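Local structure of WlaRA, TDP-fucose-3,4-ketoisomerase (Campylobacter jejuni subsp. jejuni 81116, 5TPV) at residues B[54-59]-B[106-111]. The protein is a small beta-sandwich protein of the cupin clan, with a WxcM-like fold, that binds thymidine-5'-diphosphate in this structure. Residues are numbered along the deposited sequence; the frame is centred on the assembly and turned at random.
Sequences SEFIFI and LLVLTN
Strands 56-59 and 106-110 run antiparallel, their axes 4.7 Å apart at 165°, and two hydrogen-bonded pairs, Ile57 with Leu109 and Ile59 with Leu107, each close through both N-H...O=C bonds. Beyond this regular zone side chains take over the pairing. Thr110, its OG1 anti to the backbone N (chi1 -172°), donates in the carbonyl plane to Glu55, Thr110 OG1 lying 2.7 Å from Glu55 O. Asn111, its CG in the crowded position between backbone N and carbonyl carbon (chi1 61°), turns OD1 back to accept the N-H of Glu55, Asn111 OD1 to Glu55 N 2.9 Å, the donor lying above the amide's carbonyl plane. A water bridges Asn111 ND2 and Glu55 OE2, the amide and carboxylate planes standing 77° apart, while Glu55 OE1 bonds Tyr88 OH. On one face, Val108 divides its methyls between two rings: Val108 CG1 meets Phe56 CD1 at 3.6 Å, and Val108 CG2 meets Phe58 CD1 at 3.9 Å. Phe56 also lies alongside Thr110. The other face carries Ile57, Ile59, Leu107 and Leu109; Ile59 CD1 comes within 4.2 Å of Leu109 CD1. Tyr36 of the second subunit packs on Ile59 and Leu107, and its Ile34 on Leu109. Central strands of a cupin beta-sandwich are joined here, the side chain of Phe56 about 7 Å from a bound thymidine-5'-diphosphate, on the face shared with Val108, which touches the pocket residue Phe35.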
# COMPACT_ATOMS: atom_id res chain seq x y z
N SER B 54 0.06 -6.75 -15.79
CA SER B 54 -0.26 -5.98 -14.59
C SER B 54 -0.76 -4.61 -15.02
O SER B 54 -0.21 -3.96 -15.92
CB SER B 54 0.97 -5.80 -13.70
OG SER B 54 1.54 -7.02 -13.28
N GLU B 55 -1.76 -4.18 -14.27
CA GLU B 55 -2.12 -2.80 -14.15
C GLU B 55 -1.57 -2.22 -12.82
O GLU B 55 -1.22 -2.95 -11.89
CB GLU B 55 -3.65 -2.73 -14.19
CG GLU B 55 -4.28 -3.12 -15.50
CD GLU B 55 -5.78 -3.34 -15.36
OE1 GLU B 55 -6.55 -2.35 -15.14
OE2 GLU B 55 -6.17 -4.52 -15.46
N PHE B 56 -1.51 -0.90 -12.76
CA PHE B 56 -0.80 -0.17 -11.70
C PHE B 56 -1.60 1.06 -11.32
O PHE B 56 -2.23 1.65 -12.18
CB PHE B 56 0.59 0.28 -12.12
CG PHE B 56 1.49 -0.86 -12.37
CD1 PHE B 56 2.04 -1.56 -11.32
CD2 PHE B 56 1.79 -1.25 -13.68
CE1 PHE B 56 2.83 -2.68 -11.52
CE2 PHE B 56 2.61 -2.37 -13.89
CZ PHE B 56 3.10 -3.09 -12.83
N ILE B 57 -1.59 1.39 -10.02
CA ILE B 57 -1.73 2.79 -9.58
C ILE B 57 -0.49 3.29 -8.82
O ILE B 57 -0.02 2.66 -7.90
CB ILE B 57 -2.96 2.91 -8.68
CG1 ILE B 57 -4.21 2.65 -9.48
CG2 ILE B 57 -3.15 4.32 -8.13
CD1 ILE B 57 -5.42 2.47 -8.62
N PHE B 58 0.01 4.45 -9.20
CA PHE B 58 1.21 5.06 -8.66
C PHE B 58 0.75 6.26 -7.82
O PHE B 58 -0.04 7.09 -8.28
CB PHE B 58 2.13 5.61 -9.79
CG PHE B 58 2.62 4.56 -10.75
CD1 PHE B 58 3.72 3.81 -10.44
CD2 PHE B 58 1.97 4.31 -11.95
CE1 PHE B 58 4.16 2.79 -11.29
CE2 PHE B 58 2.40 3.32 -12.81
CZ PHE B 58 3.50 2.56 -12.48
N ILE B 59 1.28 6.38 -6.61
CA ILE B 59 0.91 7.44 -5.69
C ILE B 59 2.19 7.93 -5.02
O ILE B 59 2.98 7.11 -4.50
CB ILE B 59 -0.03 6.85 -4.62
CG1 ILE B 59 -1.21 6.15 -5.24
CG2 ILE B 59 -0.52 7.89 -3.62
CD1 ILE B 59 -1.97 5.28 -4.27
N LEU B 106 7.17 6.50 -2.92
CA LEU B 106 6.31 6.13 -4.04
C LEU B 106 5.64 4.85 -3.67
O LEU B 106 6.33 3.88 -3.41
CB LEU B 106 7.12 5.90 -5.32
CG LEU B 106 6.27 5.46 -6.52
CD1 LEU B 106 5.40 6.57 -7.02
CD2 LEU B 106 7.20 4.99 -7.64
N LEU B 107 4.31 4.86 -3.64
CA LEU B 107 3.53 3.65 -3.45
C LEU B 107 2.87 3.23 -4.77
O LEU B 107 2.21 4.03 -5.45
CB LEU B 107 2.48 3.92 -2.41
CG LEU B 107 1.44 2.85 -2.08
CD1 LEU B 107 2.07 1.63 -1.45
CD2 LEU B 107 0.31 3.37 -1.19
N VAL B 108 2.90 1.92 -4.99
CA VAL B 108 2.31 1.26 -6.14
C VAL B 108 1.39 0.12 -5.77
O VAL B 108 1.71 -0.77 -5.00
CB VAL B 108 3.45 0.74 -7.05
CG1 VAL B 108 2.90 0.35 -8.43
CG2 VAL B 108 4.49 1.84 -7.21
N LEU B 109 0.21 0.14 -6.36
CA LEU B 109 -0.74 -0.96 -6.24
C LEU B 109 -0.82 -1.68 -7.59
O LEU B 109 -0.80 -1.04 -8.66
CB LEU B 109 -2.12 -0.39 -5.94
CG LEU B 109 -2.18 0.87 -5.03
CD1 LEU B 109 -3.56 1.42 -4.91
CD2 LEU B 109 -1.65 0.60 -3.64
N THR B 110 -0.94 -3.00 -7.52
CA THR B 110 -1.09 -3.82 -8.69
C THR B 110 -1.95 -5.08 -8.42
O THR B 110 -2.24 -5.48 -7.29
CB THR B 110 0.27 -4.18 -9.31
OG1 THR B 110 0.11 -4.84 -10.59
CG2 THR B 110 0.98 -5.11 -8.41
N ASN B 111 -2.43 -5.62 -9.53
CA ASN B 111 -3.38 -6.74 -9.53
C ASN B 111 -2.72 -8.09 -9.76
O ASN B 111 -3.42 -9.04 -9.98
CB ASN B 111 -4.46 -6.50 -10.57
CG ASN B 111 -3.90 -6.40 -12.00
OD1 ASN B 111 -2.80 -5.96 -12.24
ND2 ASN B 111 -4.71 -6.77 -12.96
O HOH W 1 -4.91 -6.80 -15.69